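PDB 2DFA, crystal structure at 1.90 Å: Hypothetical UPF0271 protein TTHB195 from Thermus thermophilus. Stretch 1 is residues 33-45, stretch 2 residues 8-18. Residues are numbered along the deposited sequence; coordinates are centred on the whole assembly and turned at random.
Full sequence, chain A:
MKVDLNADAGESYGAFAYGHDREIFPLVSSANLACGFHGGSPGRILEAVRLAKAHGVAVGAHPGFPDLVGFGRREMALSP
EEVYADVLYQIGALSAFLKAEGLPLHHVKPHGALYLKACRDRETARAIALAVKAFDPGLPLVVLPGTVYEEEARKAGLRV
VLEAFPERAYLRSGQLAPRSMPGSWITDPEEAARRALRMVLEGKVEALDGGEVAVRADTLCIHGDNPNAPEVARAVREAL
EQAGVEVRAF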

ATOM      1  N   LEU A  33      15.096   5.563 -13.185  1.00 29.21           N
ATOM      2  CA  LEU A  33      13.893   6.028 -12.508  1.00 29.68           C
ATOM      3  C   LEU A  33      13.080   4.943 -11.816  1.00 28.90           C
ATOM      4  O   LEU A  33      12.819   3.886 -12.394  1.00 27.71           O
ATOM      5  CB  LEU A  33      12.996   6.776 -13.499  1.00 28.97           C
ATOM      6  CG  LEU A  33      13.288   8.274 -13.667  1.00 33.11           C
ATOM      7  CD1 LEU A  33      14.769   8.506 -13.930  1.00 33.22           C
ATOM      8  CD2 LEU A  33      12.445   8.820 -14.796  1.00 32.36           C
ATOM      9  N   ALA A  34      12.681   5.224 -10.576  1.00 29.94           N
ATOM     10  CA  ALA A  34      11.873   4.297  -9.793  1.00 28.44           C
ATOM     11  C   ALA A  34      10.531   4.125 -10.504  1.00 29.05           C
ATOM     12  O   ALA A  34      10.072   5.027 -11.214  1.00 26.12           O
ATOM     13  CB  ALA A  34      11.661   4.841  -8.371  1.00 31.69           C
ATOM     14  N   CYS A  35       9.892   2.974 -10.295  1.00 28.46           N
ATOM     15  CA  CYS A  35       8.632   2.690 -10.969  1.00 27.12           C
ATOM     16  C   CYS A  35       7.403   2.466 -10.085  1.00 29.14           C
ATOM     17  O   CYS A  35       6.474   1.764 -10.491  1.00 29.99           O
ATOM     18  CB  CYS A  35       8.831   1.483 -11.895  1.00 29.64           C
ATOM     19  SG  CYS A  35      10.276   1.642 -13.013  1.00 30.59           S
ATOM     20  N   GLY A  36       7.398   3.050  -8.887  1.00 27.77           N
ATOM     21  CA  GLY A  36       6.245   2.932  -8.006  1.00 29.34           C
ATOM     22  C   GLY A  36       6.230   1.829  -6.959  1.00 28.49           C
ATOM     23  O   GLY A  36       5.297   1.769  -6.155  1.00 29.88           O
ATOM     24  N   PHE A  37       7.241   0.969  -6.948  1.00 27.77           N
ATOM     25  CA  PHE A  37       7.286  -0.125  -5.970  1.00 29.46           C
ATOM     26  C   PHE A  37       8.098   0.197  -4.715  1.00 30.16           C
ATOM     27  O   PHE A  37       7.637  -0.045  -3.596  1.00 33.18           O
ATOM     28  CB  PHE A  37       7.842  -1.397  -6.623  1.00 28.19           C
ATOM     29  CG  PHE A  37       6.812  -2.200  -7.377  1.00 29.76           C
ATOM     30  CD1 PHE A  37       5.868  -1.576  -8.186  1.00 30.42           C
ATOM     31  CD2 PHE A  37       6.806  -3.594  -7.292  1.00 30.69           C
ATOM     32  CE1 PHE A  37       4.927  -2.327  -8.905  1.00 30.47           C
ATOM     33  CE2 PHE A  37       5.871  -4.359  -8.006  1.00 29.91           C
ATOM     34  CZ  PHE A  37       4.935  -3.727  -8.809  1.00 28.01           C
ATOM     35  N   HIS A  38       9.309   0.717  -4.898  1.00 31.57           N
ATOM     36  CA  HIS A  38      10.108   1.069  -3.744  1.00 34.20           C
ATOM     37  C   HIS A  38      10.206   2.580  -3.624  1.00 34.94           C
ATOM     38  O   HIS A  38      10.785   3.119  -2.690  1.00 35.64           O
ATOM     39  CB  HIS A  38      11.503   0.468  -3.926  1.00 35.96           C
ATOM     40  CG  HIS A  38      12.206   1.158  -5.066  1.00 37.63           C
ATOM     41  ND1 HIS A  38      12.076   0.778  -6.361  1.00 40.74           N
ATOM     42  CD2 HIS A  38      13.085   2.246  -5.008  1.00 39.33           C
ATOM     43  CE1 HIS A  38      12.858   1.618  -7.067  1.00 38.78           C
ATOM     44  NE2 HIS A  38      13.474   2.507  -6.283  1.00 40.38           N
ATOM     45  N   GLY A  39       9.575   3.252  -4.579  1.00 34.49           N
ATOM     46  CA  GLY A  39       9.530   4.700  -4.603  1.00 33.29           C
ATOM     47  C   GLY A  39       8.984   5.135  -5.949  1.00 32.93           C
ATOM     48  O   GLY A  39       8.653   4.292  -6.786  1.00 31.24           O
ATOM     49  N   GLY A  40       8.881   6.444  -6.161  1.00 33.02           N
ATOM     50  CA  GLY A  40       8.377   6.949  -7.426  1.00 32.65           C
ATOM     51  C   GLY A  40       6.876   6.837  -7.678  1.00 33.10           C
ATOM     52  O   GLY A  40       6.441   6.001  -8.474  1.00 34.90           O
ATOM     53  N   SER A  41       6.075   7.661  -7.008  1.00 31.86           N
ATOM     54  CA  SER A  41       4.626   7.655  -7.231  1.00 31.60           C
ATOM     55  C   SER A  41       4.408   8.200  -8.650  1.00 31.18           C
ATOM     56  O   SER A  41       5.292   8.861  -9.201  1.00 30.09           O
ATOM     57  CB  SER A  41       3.927   8.543  -6.204  1.00 31.38           C
ATOM     58  OG  SER A  41       4.454   9.856  -6.243  1.00 33.30           O
ATOM     59  N   PRO A  42       3.232   7.950  -9.255  1.00 30.86           N
ATOM     60  CA  PRO A  42       2.978   8.439 -10.621  1.00 29.77           C
ATOM     61  C   PRO A  42       3.344   9.897 -10.918  1.00 30.48           C
ATOM     62  O   PRO A  42       4.001  10.186 -11.924  1.00 28.18           O
ATOM     63  CB  PRO A  42       1.491   8.160 -10.822  1.00 28.31           C
ATOM     64  CG  PRO A  42       1.278   6.901  -9.999  1.00 29.78           C
ATOM     65  CD  PRO A  42       2.062   7.216  -8.732  1.00 29.18           C
ATOM     66  N   GLY A  43       2.914  10.810 -10.053  1.00 29.39           N
ATOM     67  CA  GLY A  43       3.217  12.217 -10.256  1.00 31.71           C
ATOM     68  C   GLY A  43       4.708  12.506 -10.210  1.00 31.06           C
ATOM     69  O   GLY A  43       5.213  13.343 -10.965  1.00 30.48           O
ATOM     70  N   ARG A  44       5.414  11.820  -9.316  1.00 31.14           N
ATOM     71  CA  ARG A  44       6.859  11.993  -9.181  1.00 31.28           C
ATOM     72  C   ARG A  44       7.601  11.398 -10.376  1.00 31.45           C
ATOM     73  O   ARG A  44       8.666  11.884 -10.762  1.00 29.50           O
ATOM     74  CB  ARG A  44       7.346  11.347  -7.887  1.00 30.65           C
ATOM     75  CG  ARG A  44       6.815  12.032  -6.645  1.00 32.78           C
ATOM     76  CD  ARG A  44       7.320  13.479  -6.535  1.00 35.05           C
ATOM     77  NE  ARG A  44       7.023  14.039  -5.215  1.00 38.05           N
ATOM     78  CZ  ARG A  44       7.528  15.178  -4.743  1.00 40.87           C
ATOM     79  NH1 ARG A  44       8.366  15.902  -5.481  1.00 39.35           N
ATOM     80  NH2 ARG A  44       7.203  15.585  -3.520  1.00 40.37           N
ATOM     81  N   ILE A  45       7.047  10.338 -10.958  1.00 29.36           N
ATOM     82  CA  ILE A  45       7.673   9.738 -12.130  1.00 28.79           C
ATOM     83  C   ILE A  45       7.568  10.747 -13.268  1.00 30.30           C
ATOM     84  O   ILE A  45       8.553  11.043 -13.950  1.00 30.65           O
ATOM     85  CB  ILE A  45       6.964   8.423 -12.545  1.00 31.23           C
ATOM     86  CG1 ILE A  45       7.213   7.342 -11.485  1.00 30.49           C
ATOM     87  CG2 ILE A  45       7.464   7.966 -13.915  1.00 29.22           C
ATOM     88  CD1 ILE A  45       6.522   6.008 -11.775  1.00 32.47           C
TER
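Stretch 2, residues 8-18: DAGESYGAFAY

Stretch 2 begins as a short strand, residues 8-9, lying parallel to the strand at Leu33, then leaves the sheet and runs as loop past the Gly39-Gly40 segment to the start of the helix at Pro42. The register follows that course: Ala9 pairs with Leu33 (CA to CA 5.1 Å), Glu11 sits by Gly40 (CA to CA 4.4 Å) and Tyr13 by Ser41 (CA to CA 4.8 Å). Extended at Ala9, the backbone takes positive phi at Gly10, and from Tyr13 to Phe16 it makes a type II' turn, with Gly14 again at positive phi.

At the parallel bridge, Ala34 N donates to Ala9 O at 3.3 Å, and Leu33 CA brings its hydrogen to the same Ala9 O at 3.4 Å. The side chains of the pair lie on one face of the sheet, Leu33 CD1 4.1 Å from Ala9 CB. Beyond the bridge, a water donates to Gly10 O and to Ala34 O, its oxygen 2.9 Å from each, so two acceptors that cannot satisfy each other are both supplied with a proton.

The next segment is packed backbone to backbone, and glycine makes this possible. A CB on Gly39 would fall 2.7 Å from Glu11 O, and one on Gly40 2.9 Å from Gly10 O; both would clash. Gly40 N divides its proton between two weak hydrogen bonds, to Glu11 O at 3.3 Å and Ser12 O at 3.0 Å, while Ser12 O also receives a weak bond from Ser41 N at 3.3 Å. Nearby, the Glu11 side chain reaches back so that OE2 accepts from His38 NE2 at 3.1 Å, near the plane of the imidazole.

Ser41, the N-cap residue, offers its OG to Gly14 N at 2.8 Å, nearly straight at 169°, tying the turn to the helix start. Its CB lies over the Tyr13 ring, 4.1 Å from the centroid, although the CA-to-CB bond of Tyr13 points away from stretch 1.

Within the helix, Arg44 has the largest area covered by the other stretch, 106 Å². Its NE and NH2 both donate to Gly14 O, at 2.8 and 2.9 Å, so the peptide units flanking Gly14 are held at the nitrogen by serine and at the oxygen by arginine. The aliphatic part packs too, Arg44 CD lying 3.5 Å from Ser12 CB. Ser12 OG instead serves its own loop, accepting from Tyr18 N at 2.7 Å. The turn itself is closed by paired backbone bonds, Phe16 N to Tyr13 O at 2.8 Å and Tyr13 N to Phe16 O at 2.9 Å.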

ATOM      1  N   ASP A   8      20.528   7.127  -9.728  1.00 36.49           N
ATOM      2  CA  ASP A   8      19.130   6.812  -9.491  1.00 39.63           C
ATOM      3  C   ASP A   8      18.406   8.134  -9.326  1.00 38.99           C
ATOM      4  O   ASP A   8      19.008   9.128  -8.902  1.00 39.26           O
ATOM      5  CB  ASP A   8      18.963   5.967  -8.222  1.00 43.37           C
ATOM      6  CG  ASP A   8      19.790   4.699  -8.253  1.00 46.40           C
ATOM      7  OD1 ASP A   8      19.916   4.087  -9.337  1.00 46.39           O
ATOM      8  OD2 ASP A   8      20.303   4.304  -7.184  1.00 52.56           O
ATOM      9  N   ALA A   9      17.118   8.148  -9.659  1.00 36.54           N
ATOM     10  CA  ALA A   9      16.316   9.359  -9.547  1.00 34.92           C
ATOM     11  C   ALA A   9      14.825   9.032  -9.557  1.00 33.15           C
ATOM     12  O   ALA A   9      14.437   7.879  -9.746  1.00 31.76           O
ATOM     13  CB  ALA A   9      16.639  10.303 -10.693  1.00 34.93           C
ATOM     14  N   GLY A  10      14.007  10.061  -9.354  1.00 33.06           N
ATOM     15  CA  GLY A  10      12.562   9.895  -9.341  1.00 34.41           C
ATOM     16  C   GLY A  10      12.076   8.972  -8.231  1.00 34.40           C
ATOM     17  O   GLY A  10      11.044   8.323  -8.363  1.00 32.95           O
ATOM     18  N   GLU A  11      12.804   8.923  -7.125  1.00 34.40           N
ATOM     19  CA  GLU A  11      12.412   8.040  -6.032  1.00 36.31           C
ATOM     20  C   GLU A  11      11.454   8.662  -5.016  1.00 35.28           C
ATOM     21  O   GLU A  11      11.003   7.986  -4.085  1.00 35.33           O
ATOM     22  CB  GLU A  11      13.674   7.489  -5.359  1.00 38.44           C
ATOM     23  CG  GLU A  11      14.635   6.916  -6.396  1.00 43.26           C
ATOM     24  CD  GLU A  11      15.709   6.022  -5.813  1.00 45.29           C
ATOM     25  OE1 GLU A  11      16.680   6.549  -5.230  1.00 47.36           O
ATOM     26  OE2 GLU A  11      15.582   4.787  -5.952  1.00 46.95           O
ATOM     27  N   SER A  12      11.130   9.941  -5.208  1.00 33.93           N
ATOM     28  CA  SER A  12      10.200  10.640  -4.326  1.00 34.14           C
ATOM     29  C   SER A  12       8.845   9.937  -4.404  1.00 34.26           C
ATOM     30  O   SER A  12       8.491   9.364  -5.441  1.00 32.30           O
ATOM     31  CB  SER A  12      10.030  12.102  -4.762  1.00 34.21           C
ATOM     32  OG  SER A  12      11.251  12.820  -4.679  1.00 36.88           O
ATOM     33  N   TYR A  13       8.083   9.991  -3.319  1.00 33.65           N
ATOM     34  CA  TYR A  13       6.776   9.343  -3.294  1.00 34.11           C
ATOM     35  C   TYR A  13       5.728  10.283  -2.713  1.00 34.37           C
ATOM     36  O   TYR A  13       5.762  10.605  -1.521  1.00 33.65           O
ATOM     37  CB  TYR A  13       6.844   8.062  -2.454  1.00 34.86           C
ATOM     38  CG  TYR A  13       5.617   7.190  -2.591  1.00 36.16           C
ATOM     39  CD1 TYR A  13       5.528   6.226  -3.601  1.00 34.79           C
ATOM     40  CD2 TYR A  13       4.530   7.342  -1.727  1.00 36.52           C
ATOM     41  CE1 TYR A  13       4.385   5.436  -3.744  1.00 37.79           C
ATOM     42  CE2 TYR A  13       3.385   6.556  -1.862  1.00 37.52           C
ATOM     43  CZ  TYR A  13       3.320   5.610  -2.867  1.00 38.53           C
ATOM     44  OH  TYR A  13       2.185   4.834  -2.993  1.00 43.30           O
ATOM     45  N   GLY A  14       4.791  10.709  -3.553  1.00 33.46           N
ATOM     46  CA  GLY A  14       3.757  11.618  -3.094  1.00 33.53           C
ATOM     47  C   GLY A  14       4.364  12.878  -2.499  1.00 35.15           C
ATOM     48  O   GLY A  14       5.173  13.552  -3.140  1.00 32.35           O
ATOM     49  N   ALA A  15       3.979  13.190  -1.267  1.00 35.39           N
ATOM     50  CA  ALA A  15       4.483  14.369  -0.573  1.00 36.31           C
ATOM     51  C   ALA A  15       5.908  14.168  -0.054  1.00 37.53           C
ATOM     52  O   ALA A  15       6.559  15.131   0.351  1.00 37.51           O
ATOM     53  CB  ALA A  15       3.550  14.721   0.591  1.00 37.56           C
ATOM     54  N   PHE A  16       6.387  12.924  -0.070  1.00 35.59           N
ATOM     55  CA  PHE A  16       7.730  12.605   0.420  1.00 37.63           C
ATOM     56  C   PHE A  16       8.829  12.811  -0.623  1.00 39.65           C
ATOM     57  O   PHE A  16       9.149  11.902  -1.392  1.00 39.57           O
ATOM     58  CB  PHE A  16       7.783  11.157   0.915  1.00 37.07           C
ATOM     59  CG  PHE A  16       6.795  10.852   2.008  1.00 38.69           C
ATOM     60  CD1 PHE A  16       6.932  11.429   3.271  1.00 38.90           C
ATOM     61  CD2 PHE A  16       5.715  10.008   1.771  1.00 37.41           C
ATOM     62  CE1 PHE A  16       6.004  11.169   4.281  1.00 39.46           C
ATOM     63  CE2 PHE A  16       4.779   9.743   2.778  1.00 39.45           C
ATOM     64  CZ  PHE A  16       4.926  10.326   4.034  1.00 39.65           C
ATOM     65  N   ALA A  17       9.408  14.005  -0.647  1.00 40.67           N
ATOM     66  CA  ALA A  17      10.482  14.300  -1.586  1.00 42.03           C
ATOM     67  C   ALA A  17      11.710  13.471  -1.199  1.00 42.80           C
ATOM     68  O   ALA A  17      12.019  13.315  -0.012  1.00 43.33           O
ATOM     69  CB  ALA A  17      10.813  15.795  -1.550  1.00 43.39           C
ATOM     70  N   TYR A  18      12.398  12.924  -2.196  1.00 42.84           N
ATOM     71  CA  TYR A  18      13.589  12.117  -1.942  1.00 43.69           C
ATOM     72  C   TYR A  18      14.698  12.383  -2.964  1.00 43.69           C
ATOM     73  O   TYR A  18      14.432  12.554  -4.155  1.00 42.79           O
ATOM     74  CB  TYR A  18      13.237  10.627  -1.971  1.00 45.87           C
ATOM     75  CG  TYR A  18      14.331   9.733  -1.428  1.00 48.12           C
ATOM     76  CD1 TYR A  18      14.400   9.434  -0.067  1.00 48.48           C
ATOM     77  CD2 TYR A  18      15.312   9.204  -2.272  1.00 49.17           C
ATOM     78  CE1 TYR A  18      15.418   8.631   0.443  1.00 50.30           C
ATOM     79  CE2 TYR A  18      16.336   8.401  -1.770  1.00 50.30           C
ATOM     80  CZ  TYR A  18      16.381   8.119  -0.412  1.00 50.94           C
ATOM     81  OH  TYR A  18      17.388   7.328   0.091  1.00 53.52           O
TER
HETATM   82  O   HOH W   1      10.618   7.910 -11.222  1.00 32.33           O